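Local coordinates for protein pantothenate synthetase (Francisella tularensis subsp. tularensis, PDB 3N8H) that probably catalyses the ATP-dependent condensation of (R)-pantoate with beta-alanine to pantothenate, by way of a pantoyl-adenylate intermediate, at residues P30-L35 and Q71-Q76; S48-V53 and P144-L149; V53-F58 and L87-L92; S129-V134 and M158-L163. All coordinates share one frame; numbering follows the deposited sequence.

Contact 1. Residues P30-L35 and Q71-Q76. With AMP (adenosine monophosphate), chain D; PRO (proline), chain C.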
# COMPACT_ATOMS: atom_id res chain seq x y z
N PRO A 30 -10.07 -3.97 -14.77
CA PRO A 30 -10.88 -3.38 -13.69
C PRO A 30 -11.78 -2.28 -14.24
O PRO A 30 -11.37 -1.54 -15.14
CB PRO A 30 -9.82 -2.78 -12.73
CG PRO A 30 -8.64 -2.44 -13.65
CD PRO A 30 -8.66 -3.53 -14.74
N THR A 31 -13.00 -2.16 -13.73
CA THR A 31 -13.91 -1.10 -14.18
C THR A 31 -14.80 -0.73 -13.01
O THR A 31 -14.77 -1.39 -11.97
CB THR A 31 -14.81 -1.55 -15.39
OG1 THR A 31 -15.99 -2.22 -14.91
CG2 THR A 31 -14.07 -2.52 -16.33
N MSE A 32 -15.61 0.31 -13.17
CA MSE A 32 -16.62 0.67 -12.18
C MSE A 32 -18.02 0.47 -12.79
O MSE A 32 -18.98 1.12 -12.40
CB MSE A 32 -16.42 2.11 -11.68
CG MSE A 32 -14.96 2.43 -11.26
SE MSE A 32 -14.84 3.84 -9.90
CE MSE A 32 -15.59 5.31 -10.96
N GLY A 33 -18.14 -0.44 -13.74
CA GLY A 33 -19.45 -0.82 -14.26
C GLY A 33 -19.98 0.16 -15.29
O GLY A 33 -19.23 1.04 -15.74
N ALA A 34 -21.26 0.02 -15.66
CA ALA A 34 -21.88 0.91 -16.67
C ALA A 34 -21.07 0.90 -17.97
O ALA A 34 -20.63 1.94 -18.48
CB ALA A 34 -22.05 2.32 -16.13
N LEU A 35 -20.89 -0.30 -18.50
CA LEU A 35 -19.90 -0.58 -19.54
C LEU A 35 -20.21 0.03 -20.91
O LEU A 35 -21.30 -0.10 -21.44
CB LEU A 35 -19.75 -2.09 -19.70
CG LEU A 35 -19.33 -2.81 -18.43
CD1 LEU A 35 -19.39 -4.32 -18.64
CD2 LEU A 35 -17.95 -2.35 -18.02
N GLN A 71 -23.23 9.55 -5.62
CA GLN A 71 -24.65 9.21 -5.54
C GLN A 71 -25.26 8.94 -6.92
O GLN A 71 -26.04 8.01 -7.08
CB GLN A 71 -25.43 10.34 -4.87
CG GLN A 71 -24.96 10.71 -3.48
CD GLN A 71 -25.87 11.76 -2.85
OE1 GLN A 71 -27.09 11.56 -2.79
NE2 GLN A 71 -25.30 12.87 -2.40
N THR A 72 -24.89 9.75 -7.90
CA THR A 72 -25.44 9.65 -9.23
C THR A 72 -24.63 8.75 -10.17
O THR A 72 -25.02 8.58 -11.32
CB THR A 72 -25.53 11.05 -9.89
OG1 THR A 72 -24.21 11.64 -9.92
CG2 THR A 72 -26.49 11.96 -9.11
N TYR A 73 -23.51 8.20 -9.71
CA TYR A 73 -22.67 7.44 -10.64
C TYR A 73 -23.49 6.34 -11.32
O TYR A 73 -24.28 5.66 -10.66
CB TYR A 73 -21.45 6.84 -9.94
CG TYR A 73 -20.44 6.39 -10.97
CD1 TYR A 73 -19.60 7.31 -11.59
CD2 TYR A 73 -20.37 5.05 -11.37
CE1 TYR A 73 -18.69 6.91 -12.55
CE2 TYR A 73 -19.46 4.64 -12.34
CZ TYR A 73 -18.62 5.57 -12.93
OH TYR A 73 -17.71 5.17 -13.89
N PRO A 74 -23.33 6.16 -12.64
CA PRO A 74 -24.29 5.26 -13.29
C PRO A 74 -24.23 3.82 -12.80
O PRO A 74 -23.15 3.25 -12.56
CB PRO A 74 -23.91 5.35 -14.78
CG PRO A 74 -23.31 6.71 -14.92
CD PRO A 74 -22.58 6.98 -13.61
N ASN A 75 -25.41 3.23 -12.67
CA ASN A 75 -25.53 1.87 -12.16
C ASN A 75 -26.46 1.07 -13.07
O ASN A 75 -27.59 1.48 -13.31
CB ASN A 75 -26.08 1.92 -10.73
CG ASN A 75 -26.37 0.55 -10.18
OD1 ASN A 75 -25.55 -0.03 -9.46
ND2 ASN A 75 -27.53 0.00 -10.54
N GLN A 76 -25.97 -0.07 -13.59
CA GLN A 76 -26.73 -0.92 -14.52
C GLN A 76 -26.14 -2.34 -14.60
O GLN A 76 -25.68 -2.80 -15.65
CB GLN A 76 -26.75 -0.29 -15.91
CG GLN A 76 -25.39 0.20 -16.36
CD GLN A 76 -25.34 0.59 -17.82
OE1 GLN A 76 -24.70 -0.07 -18.63
NE2 GLN A 76 -25.99 1.69 -18.15
P AMP D . -13.77 3.48 -15.39
O1P AMP D . -14.80 2.36 -15.40
O2P AMP D . -14.17 4.77 -16.04
O3P AMP D . -13.12 3.68 -14.07
O5' AMP D . -12.67 2.95 -16.46
C5' AMP D . -12.18 1.60 -16.45
C4' AMP D . -11.06 1.45 -17.45
O4' AMP D . -11.57 1.75 -18.79
C3' AMP D . -9.87 2.41 -17.21
O3' AMP D . -8.64 1.76 -17.60
C2' AMP D . -10.18 3.54 -18.18
O2' AMP D . -9.07 4.35 -18.56
C1' AMP D . -10.78 2.78 -19.35
N9 AMP D . -11.57 3.64 -20.24
C8 AMP D . -12.56 4.49 -19.85
N7 AMP D . -13.06 5.16 -20.92
C5 AMP D . -12.36 4.77 -22.01
C6 AMP D . -12.38 5.10 -23.45
N6 AMP D . -13.25 6.01 -23.91
N1 AMP D . -11.51 4.48 -24.28
C2 AMP D . -10.62 3.58 -23.78
N3 AMP D . -10.55 3.22 -22.48
C4 AMP D . -11.38 3.77 -21.56
N PRO C . -12.81 6.66 -13.65
CA PRO C . -12.43 6.69 -12.24
C PRO C . -13.28 7.71 -11.48
O PRO C . -14.03 8.47 -12.12
CB PRO C . -10.97 7.15 -12.29
CG PRO C . -10.47 6.62 -13.60
CD PRO C . -11.64 6.70 -14.55
O HOH W 1 -21.78 0.92 -12.14
O HOH W 2 -17.43 2.91 -15.01
O HOH W 3 -23.30 -0.95 -13.10
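M32, a selenomethionine, carries CG beside its own backbone N (chi1 -49°) and bends at chi3, while Y73 holds CG anti to its backbone N (chi1 -165°). The two side chains therefore cross at about a right angle, and the M32 methyl CE reaches Y73 CZ at 3.6 Å. The carbonyl M32 O comes in at the ring edge, near the ring plane on the CE2 side. M32 CE also lies 3.4 Å from atom C of the bound proline. At the phosphate, M32 N donates to AMP O1P (3.1 Å, N-H...O angle 160°), and a water ties the phosphate to the second segment. That water accepts from Y73 OH at 2.5 Å and donates to both G33 O and AMP O1P.

This turn follows strand 26-31 of the Rossmann-like HUP domain and leads into H36-N37-G38-H39, which fits the HxGH signature of such nucleotide-binding enzymes. It opens with an ST turn, in which T31 OG1 accepts from G33 N at 3.0 Å; the same hydroxyl also bonds S56 O in the neighbouring strand.

Farther along, A34 CB meets P74 CB at 3.8 Å, and Q76 lays its CG 3.6 Å from A34 CA. No direct hydrogen bond joins the segments. Instead, one further water donates to M32 O and P74 O, and another accepts from Q76 N and, weakly, from A34 N. D80, in the helix that begins just after Q76, takes A34 N and L35 N with its two carboxylate oxygens.

Contact 2. Residues S48-V53 and P144-L149. With AMP (adenosine monophosphate), chain D.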
# COMPACT_ATOMS: atom_id res chain seq x y z
N SER A 48 -7.93 -11.29 -26.75
CA SER A 48 -7.04 -11.68 -27.83
C SER A 48 -5.65 -12.06 -27.32
O SER A 48 -4.83 -12.56 -28.10
CB SER A 48 -6.89 -10.54 -28.82
OG SER A 48 -6.06 -9.54 -28.25
N GLU A 49 -5.40 -11.83 -26.03
CA GLU A 49 -4.05 -11.94 -25.46
C GLU A 49 -3.93 -12.90 -24.26
O GLU A 49 -2.84 -13.09 -23.72
CB GLU A 49 -3.55 -10.54 -25.04
CG GLU A 49 -2.90 -9.76 -26.16
CD GLU A 49 -2.25 -8.48 -25.69
OE1 GLU A 49 -2.32 -8.18 -24.48
OE2 GLU A 49 -1.68 -7.75 -26.54
N ASN A 50 -5.05 -13.48 -23.83
CA ASN A 50 -5.05 -14.29 -22.61
C ASN A 50 -5.99 -15.50 -22.71
O ASN A 50 -6.88 -15.52 -23.54
CB ASN A 50 -5.45 -13.44 -21.40
CG ASN A 50 -4.47 -12.30 -21.13
OD1 ASN A 50 -3.50 -12.44 -20.37
ND2 ASN A 50 -4.74 -11.15 -21.73
N ASP A 51 -5.77 -16.49 -21.84
CA ASP A 51 -6.62 -17.68 -21.80
C ASP A 51 -7.80 -17.44 -20.88
O ASP A 51 -8.90 -17.99 -21.08
CB ASP A 51 -5.83 -18.89 -21.28
CG ASP A 51 -4.58 -19.17 -22.10
OD1 ASP A 51 -4.73 -19.58 -23.27
OD2 ASP A 51 -3.46 -18.99 -21.58
N VAL A 52 -7.58 -16.61 -19.86
CA VAL A 52 -8.61 -16.28 -18.89
C VAL A 52 -8.70 -14.77 -18.75
O VAL A 52 -7.69 -14.09 -18.53
CB VAL A 52 -8.30 -16.90 -17.53
CG1 VAL A 52 -9.44 -16.65 -16.55
CG2 VAL A 52 -8.01 -18.38 -17.67
N VAL A 53 -9.91 -14.25 -18.91
CA VAL A 53 -10.13 -12.82 -18.72
C VAL A 53 -11.06 -12.63 -17.55
O VAL A 53 -12.11 -13.31 -17.43
CB VAL A 53 -10.70 -12.12 -20.00
CG1 VAL A 53 -11.00 -10.61 -19.73
CG2 VAL A 53 -9.72 -12.25 -21.14
N PRO A 144 -3.19 -11.13 -11.72
CA PRO A 144 -3.23 -11.39 -13.15
C PRO A 144 -1.83 -11.31 -13.74
O PRO A 144 -0.92 -10.75 -13.14
CB PRO A 144 -4.08 -10.23 -13.69
CG PRO A 144 -3.75 -9.10 -12.74
CD PRO A 144 -3.60 -9.75 -11.39
N ASN A 145 -1.70 -11.86 -14.94
CA ASN A 145 -0.49 -11.72 -15.74
C ASN A 145 -0.47 -10.39 -16.47
O ASN A 145 0.60 -9.76 -16.62
CB ASN A 145 -0.40 -12.86 -16.76
CG ASN A 145 -0.31 -14.21 -16.10
OD1 ASN A 145 -1.25 -15.02 -16.17
ND2 ASN A 145 0.82 -14.48 -15.47
N ASN A 146 -1.65 -9.98 -16.95
CA ASN A 146 -1.79 -8.77 -17.76
C ASN A 146 -2.91 -7.84 -17.30
O ASN A 146 -4.04 -8.27 -17.08
CB ASN A 146 -2.03 -9.12 -19.23
CG ASN A 146 -0.84 -9.86 -19.84
OD1 ASN A 146 0.28 -9.36 -19.87
ND2 ASN A 146 -1.09 -11.06 -20.32
N LEU A 147 -2.57 -6.56 -17.17
CA LEU A 147 -3.54 -5.54 -16.75
C LEU A 147 -3.81 -4.58 -17.90
O LEU A 147 -2.88 -4.03 -18.48
CB LEU A 147 -2.99 -4.74 -15.55
CG LEU A 147 -3.89 -3.63 -14.99
CD1 LEU A 147 -5.23 -4.19 -14.54
CD2 LEU A 147 -3.20 -2.82 -13.83
N TYR A 148 -5.09 -4.34 -18.20
CA TYR A 148 -5.49 -3.47 -19.32
C TYR A 148 -6.10 -2.17 -18.81
O TYR A 148 -7.04 -2.19 -18.02
CB TYR A 148 -6.43 -4.24 -20.29
CG TYR A 148 -5.71 -5.44 -20.86
CD1 TYR A 148 -5.05 -5.38 -22.07
CD2 TYR A 148 -5.58 -6.59 -20.11
CE1 TYR A 148 -4.30 -6.45 -22.55
CE2 TYR A 148 -4.86 -7.67 -20.58
CZ TYR A 148 -4.22 -7.60 -21.79
OH TYR A 148 -3.50 -8.70 -22.24
N LEU A 149 -5.52 -1.04 -19.25
CA LEU A 149 -5.88 0.29 -18.81
C LEU A 149 -6.07 1.20 -20.02
O LEU A 149 -5.38 1.03 -21.03
CB LEU A 149 -4.79 0.89 -17.90
CG LEU A 149 -4.39 0.21 -16.58
CD1 LEU A 149 -3.26 0.98 -15.91
CD2 LEU A 149 -5.60 0.11 -15.64
P AMP D . -13.77 3.48 -15.39
O1P AMP D . -14.80 2.36 -15.40
O2P AMP D . -14.17 4.77 -16.04
O3P AMP D . -13.12 3.68 -14.07
O5' AMP D . -12.67 2.95 -16.46
C5' AMP D . -12.18 1.60 -16.45
C4' AMP D . -11.06 1.45 -17.45
O4' AMP D . -11.57 1.75 -18.79
C3' AMP D . -9.87 2.41 -17.21
O3' AMP D . -8.64 1.76 -17.60
C2' AMP D . -10.18 3.54 -18.18
O2' AMP D . -9.07 4.35 -18.56
C1' AMP D . -10.78 2.78 -19.35
N9 AMP D . -11.57 3.64 -20.24
C8 AMP D . -12.56 4.49 -19.85
N7 AMP D . -13.06 5.16 -20.92
C5 AMP D . -12.36 4.77 -22.01
C6 AMP D . -12.38 5.10 -23.45
N6 AMP D . -13.25 6.01 -23.91
N1 AMP D . -11.51 4.48 -24.28
C2 AMP D . -10.62 3.58 -23.78
N3 AMP D . -10.55 3.22 -22.48
C4 AMP D . -11.38 3.77 -21.56
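Three of the four side chains that meet here share one setting: N50, N146 and Y148 all have CG anti to the carbonyl carbon, beside the backbone N, with chi1 close to -62°. E49 runs out extended beyond CG, which carries its carboxylate to the tip of Y148. There Y148 OH donates to E49 OE1 at 2.6 Å, and OE1 receives it on its anti lone pair, the one turned away from OE2. The oxygen lies in the ring plane at its edge, although the carboxylate itself is tilted 54° from that plane.

The same hydroxyl accepts from N50 ND2 at 2.8 Å. N50 and Y148 come tip to tip, with amide and ring planes perpendicular and the hydroxyl lying close to the amide plane. The other end of the N50 amide takes N146 ND2, whose bond to N50 OD1 is 2.8 Å long and fairly straight (166°), in the carbonyl plane and on a lone pair. Donors thus run one way, from N146 through N50 and the tyrosine hydroxyl to the carboxylate, an order that may strengthen each bond in turn. Outside bonds fix both amides: N50 ND2 also reaches A46 O, and N146 OD1 takes K172 NZ.

Segment 48-53 is the turn from helix 37-49 into strand 52-57, and 144-149 enters strand 146-150, which at L149 CA passes 3.4 Å from AMP O3'. In the parallel sheet strand 26-31 separates these two strands, so the polar chain bridges across it, with Y148 packed against V29, against K45 and A46 of helix 37-49, and against I174 of strand 172-176.

Contact 3. Residues V53-F58 and L87-L92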
# COMPACT_ATOMS: atom_id res chain seq x y z
N VAL A 53 -9.91 -14.25 -18.91
CA VAL A 53 -10.13 -12.82 -18.72
C VAL A 53 -11.06 -12.63 -17.55
O VAL A 53 -12.11 -13.31 -17.43
CB VAL A 53 -10.70 -12.12 -20.00
CG1 VAL A 53 -11.00 -10.61 -19.73
CG2 VAL A 53 -9.72 -12.25 -21.14
N ILE A 54 -10.64 -11.73 -16.67
CA ILE A 54 -11.39 -11.32 -15.50
C ILE A 54 -11.73 -9.85 -15.65
O ILE A 54 -10.87 -9.02 -15.97
CB ILE A 54 -10.52 -11.44 -14.23
CG1 ILE A 54 -10.09 -12.89 -13.99
CG2 ILE A 54 -11.24 -10.85 -13.01
CD1 ILE A 54 -9.07 -13.03 -12.85
N VAL A 55 -12.98 -9.52 -15.39
CA VAL A 55 -13.41 -8.12 -15.38
C VAL A 55 -13.97 -7.84 -13.99
O VAL A 55 -14.78 -8.61 -13.49
CB VAL A 55 -14.48 -7.86 -16.46
CG1 VAL A 55 -15.14 -6.49 -16.28
CG2 VAL A 55 -13.87 -8.00 -17.87
N SER A 56 -13.51 -6.76 -13.35
CA SER A 56 -14.13 -6.37 -12.09
C SER A 56 -15.10 -5.21 -12.34
O SER A 56 -14.94 -4.44 -13.29
CB SER A 56 -13.09 -6.02 -10.99
OG SER A 56 -12.23 -4.91 -11.34
N ILE A 57 -16.14 -5.15 -11.52
CA ILE A 57 -17.03 -4.01 -11.47
C ILE A 57 -17.19 -3.69 -10.00
O ILE A 57 -17.70 -4.50 -9.20
CB ILE A 57 -18.40 -4.32 -12.08
CG1 ILE A 57 -18.28 -4.49 -13.60
CG2 ILE A 57 -19.43 -3.22 -11.73
CD1 ILE A 57 -19.59 -4.91 -14.26
N PHE A 58 -16.71 -2.50 -9.64
CA PHE A 58 -16.72 -2.05 -8.27
C PHE A 58 -16.61 -0.54 -8.29
O PHE A 58 -15.57 0.02 -8.68
CB PHE A 58 -15.57 -2.67 -7.44
CG PHE A 58 -15.54 -2.21 -5.98
CD1 PHE A 58 -14.46 -1.47 -5.48
CD2 PHE A 58 -16.60 -2.51 -5.12
CE1 PHE A 58 -14.43 -1.04 -4.15
CE2 PHE A 58 -16.59 -2.08 -3.79
CZ PHE A 58 -15.50 -1.35 -3.30
N LEU A 87 -19.40 -11.12 -24.59
CA LEU A 87 -17.98 -11.00 -24.87
C LEU A 87 -17.21 -12.24 -24.42
O LEU A 87 -15.97 -12.28 -24.50
CB LEU A 87 -17.42 -9.75 -24.18
CG LEU A 87 -17.84 -8.44 -24.87
CD1 LEU A 87 -17.45 -7.21 -24.05
CD2 LEU A 87 -17.27 -8.37 -26.30
N ASP A 88 -17.95 -13.24 -23.94
CA ASP A 88 -17.36 -14.49 -23.45
C ASP A 88 -16.33 -14.27 -22.35
O ASP A 88 -15.37 -15.04 -22.20
CB ASP A 88 -16.80 -15.32 -24.61
CG ASP A 88 -17.89 -15.82 -25.57
OD1 ASP A 88 -18.91 -16.33 -25.07
OD2 ASP A 88 -17.75 -15.69 -26.81
N VAL A 89 -16.53 -13.21 -21.56
CA VAL A 89 -15.69 -12.98 -20.39
C VAL A 89 -15.80 -14.16 -19.41
O VAL A 89 -16.89 -14.61 -19.11
CB VAL A 89 -16.07 -11.65 -19.66
CG1 VAL A 89 -15.39 -11.60 -18.31
CG2 VAL A 89 -15.64 -10.45 -20.51
N ASP A 90 -14.66 -14.63 -18.92
CA ASP A 90 -14.63 -15.83 -18.09
C ASP A 90 -15.13 -15.57 -16.67
O ASP A 90 -15.95 -16.33 -16.17
CB ASP A 90 -13.23 -16.46 -18.08
CG ASP A 90 -12.73 -16.75 -19.49
OD1 ASP A 90 -11.81 -16.04 -19.95
OD2 ASP A 90 -13.28 -17.67 -20.14
N VAL A 91 -14.67 -14.48 -16.04
CA VAL A 91 -15.08 -14.20 -14.66
C VAL A 91 -15.48 -12.76 -14.45
O VAL A 91 -14.73 -11.85 -14.80
CB VAL A 91 -13.95 -14.50 -13.63
CG1 VAL A 91 -14.46 -14.29 -12.21
CG2 VAL A 91 -13.41 -15.90 -13.80
N LEU A 92 -16.66 -12.55 -13.88
CA LEU A 92 -17.06 -11.23 -13.39
C LEU A 92 -16.80 -11.20 -11.89
O LEU A 92 -17.37 -12.00 -11.13
CB LEU A 92 -18.55 -10.98 -13.60
CG LEU A 92 -19.08 -9.54 -13.57
CD1 LEU A 92 -20.40 -9.39 -12.81
CD2 LEU A 92 -18.04 -8.52 -13.11
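Backbone hydrogen bonds set the register, pairing I54 with V91 and V55 with L92 as parallel neighbours. V91 N donates to V53 O at 3.1 Å, and V55 N donates to V91 O at 3.0 Å, almost along the C=O axis (C=O...N 174°). V53 O also receives a weak bond from D90 N. Between these rungs come CA-H...O contacts, I54 CA to V91 O and L92 CA to V55 O, both 3.5 Å.

A side chain extends the ladder at its start. D90 turns its CG beside its own backbone N, so that OD1 accepts from V53 N at 2.8 Å through its anti lone pair, nearly straight at 166°. The carboxylate thus stands where a strand carbonyl would otherwise bond.

Apolar contacts fall on both faces. I54 and V91 lie side by side on one, CG1 to CB 4.2 Å. On the other, V55 CG2 meets V89 CG1 at 3.9 Å, the two side chains crossing at about a right angle. L92, with chi2 at an unusual -138°, brings CD2 tightly to 3.3 Å from V55 O and on to I57 CG1.

After a Schellman motif at D88 ends helix 77-86, the chain enters strand 91-93, completing a beta-alpha-beta crossover from strand 52-57. L84 of that helix covers V55, V89 and L92, I43 of helix 37-49 joins it over V55 and V89, and strand 26-31 flanks strand 52-57 on its other edge.

Contact 4. Residues S129-V134 and M158-L163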
# COMPACT_ATOMS: atom_id res chain seq x y z
N SER A 129 -5.43 8.73 -4.14
CA SER A 129 -5.18 7.88 -2.99
C SER A 129 -6.22 6.75 -2.99
O SER A 129 -5.88 5.58 -2.82
CB SER A 129 -5.21 8.67 -1.68
OG SER A 129 -5.15 7.83 -0.55
N GLY A 130 -7.49 7.09 -3.21
CA GLY A 130 -8.54 6.09 -3.26
C GLY A 130 -8.34 5.05 -4.35
O GLY A 130 -8.53 3.85 -4.12
N MSE A 131 -7.94 5.53 -5.52
CA MSE A 131 -7.76 4.74 -6.74
C MSE A 131 -6.62 3.74 -6.57
O MSE A 131 -6.76 2.54 -6.84
CB MSE A 131 -7.43 5.70 -7.89
CG MSE A 131 -7.27 5.11 -9.25
SE MSE A 131 -5.48 4.34 -9.52
CE MSE A 131 -4.52 6.09 -9.71
N LEU A 132 -5.48 4.24 -6.11
CA LEU A 132 -4.29 3.42 -5.87
C LEU A 132 -4.51 2.33 -4.80
O LEU A 132 -4.00 1.22 -4.93
CB LEU A 132 -3.12 4.31 -5.46
CG LEU A 132 -2.56 5.12 -6.63
CD1 LEU A 132 -1.53 6.15 -6.13
CD2 LEU A 132 -1.95 4.16 -7.68
N THR A 133 -5.25 2.66 -3.75
CA THR A 133 -5.53 1.71 -2.68
C THR A 133 -6.42 0.55 -3.19
O THR A 133 -6.11 -0.63 -2.99
CB THR A 133 -6.22 2.40 -1.47
OG1 THR A 133 -5.37 3.47 -0.98
CG2 THR A 133 -6.46 1.41 -0.35
N VAL A 134 -7.50 0.89 -3.87
CA VAL A 134 -8.38 -0.14 -4.43
C VAL A 134 -7.68 -0.91 -5.54
O VAL A 134 -7.86 -2.12 -5.66
CB VAL A 134 -9.76 0.43 -4.89
CG1 VAL A 134 -9.65 1.12 -6.25
CG2 VAL A 134 -10.78 -0.70 -4.97
N MSE A 158 0.10 6.11 -15.32
CA MSE A 158 1.45 6.37 -14.80
C MSE A 158 1.55 5.98 -13.34
O MSE A 158 2.51 5.34 -12.92
CB MSE A 158 1.80 7.86 -14.96
CG MSE A 158 1.80 8.36 -16.39
SE MSE A 158 2.37 10.24 -16.52
CE MSE A 158 4.11 10.13 -15.65
N LEU A 159 0.54 6.35 -12.57
CA LEU A 159 0.49 6.02 -11.17
C LEU A 159 0.40 4.50 -10.95
O LEU A 159 1.05 3.94 -10.06
CB LEU A 159 -0.70 6.73 -10.50
CG LEU A 159 -0.58 8.23 -10.34
CD1 LEU A 159 -1.84 8.80 -9.71
CD2 LEU A 159 0.67 8.53 -9.49
N ILE A 160 -0.39 3.81 -11.78
CA ILE A 160 -0.51 2.38 -11.58
C ILE A 160 0.82 1.68 -11.98
O ILE A 160 1.19 0.67 -11.39
CB ILE A 160 -1.75 1.79 -12.32
CG1 ILE A 160 -3.05 2.24 -11.63
CG2 ILE A 160 -1.69 0.25 -12.41
CD1 ILE A 160 -4.30 1.82 -12.42
N LYS A 161 1.54 2.25 -12.95
CA LYS A 161 2.82 1.64 -13.34
C LYS A 161 3.79 1.80 -12.18
O LYS A 161 4.59 0.90 -11.90
CB LYS A 161 3.39 2.28 -14.63
CG LYS A 161 2.61 1.97 -15.91
CD LYS A 161 3.20 2.72 -17.13
CE LYS A 161 2.72 2.15 -18.47
NZ LYS A 161 3.21 2.99 -19.64
N GLN A 162 3.69 2.93 -11.48
CA GLN A 162 4.59 3.17 -10.34
C GLN A 162 4.23 2.22 -9.18
O GLN A 162 5.10 1.63 -8.55
CB GLN A 162 4.54 4.62 -9.89
CG GLN A 162 5.54 4.95 -8.78
CD GLN A 162 6.97 4.91 -9.27
OE1 GLN A 162 7.29 5.47 -10.32
NE2 GLN A 162 7.84 4.25 -8.52
N LEU A 163 2.93 2.06 -8.94
CA LEU A 163 2.41 1.11 -7.95
C LEU A 163 2.90 -0.32 -8.16
O LEU A 163 3.27 -1.02 -7.22
CB LEU A 163 0.90 1.10 -8.00
CG LEU A 163 0.21 0.23 -6.96
CD1 LEU A 163 0.19 0.93 -5.59
CD2 LEU A 163 -1.21 -0.21 -7.43
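S129 O is gripped twice by T133: the backbone N donates to it at 3.1 Å, as the helix requires, and T133 OG1 donates at 2.8 Å from 32° above the carbonyl plane. That hydroxyl is also hydrogen-bonded to I109 N, which ties helix 127-142 to strand 107-111 on the side turned from helix 154-166.

Toward helix 154-166 the side chains that meet are all apolar. The short axes pass 10.6 Å apart and cross at -44°. M131, a selenomethionine with CG anti to its backbone N, bends at chi2 and chi3 so that SE sits 3.8 Å from I160 CG1 while CE reaches L159 CD1, also at 3.8 Å. One residue on, L132 sends CD2 across L159 at about a right angle, 4.0 Å from L159 CB, and on toward L163 CB at 4.2 Å. L163 answers with CD2 over L132 O.

L107 of the second subunit packs on L132 and L163, so this seam adjoins the dimer interface, while M131 faces the pocket at Q63 and Q156. With no hydrogen bond between the two segments, their mutual hold rests on dispersion and burial of methyl, methylene and selenium surfaces.

In the fold
From the N terminus, strand 26-31 opens contact 1, which closes on the chain beyond helix 67-72. Before it closes, contact 2 opens where helix 37-49 turns into strand 52-57, and contact 3 on that strand; their segments share V53. Contact 3 closes first, at strand 91-93, wholly within the longer loop that contact 2 ends at strand 146-150. Contact 1 crosses both. Contact 4 follows contacts 1 and 3 in series but crosses contact 2, since helices 127-142 and 154-166 flank strand 146-150. Contact 3 pairs adjacent strands, contact 2 spans strand 26-31, and the segments of contacts 1 and 2 both touch AMP; contact 4 adds the helix pair, with I160 against L147 and L149, and V134 against F58.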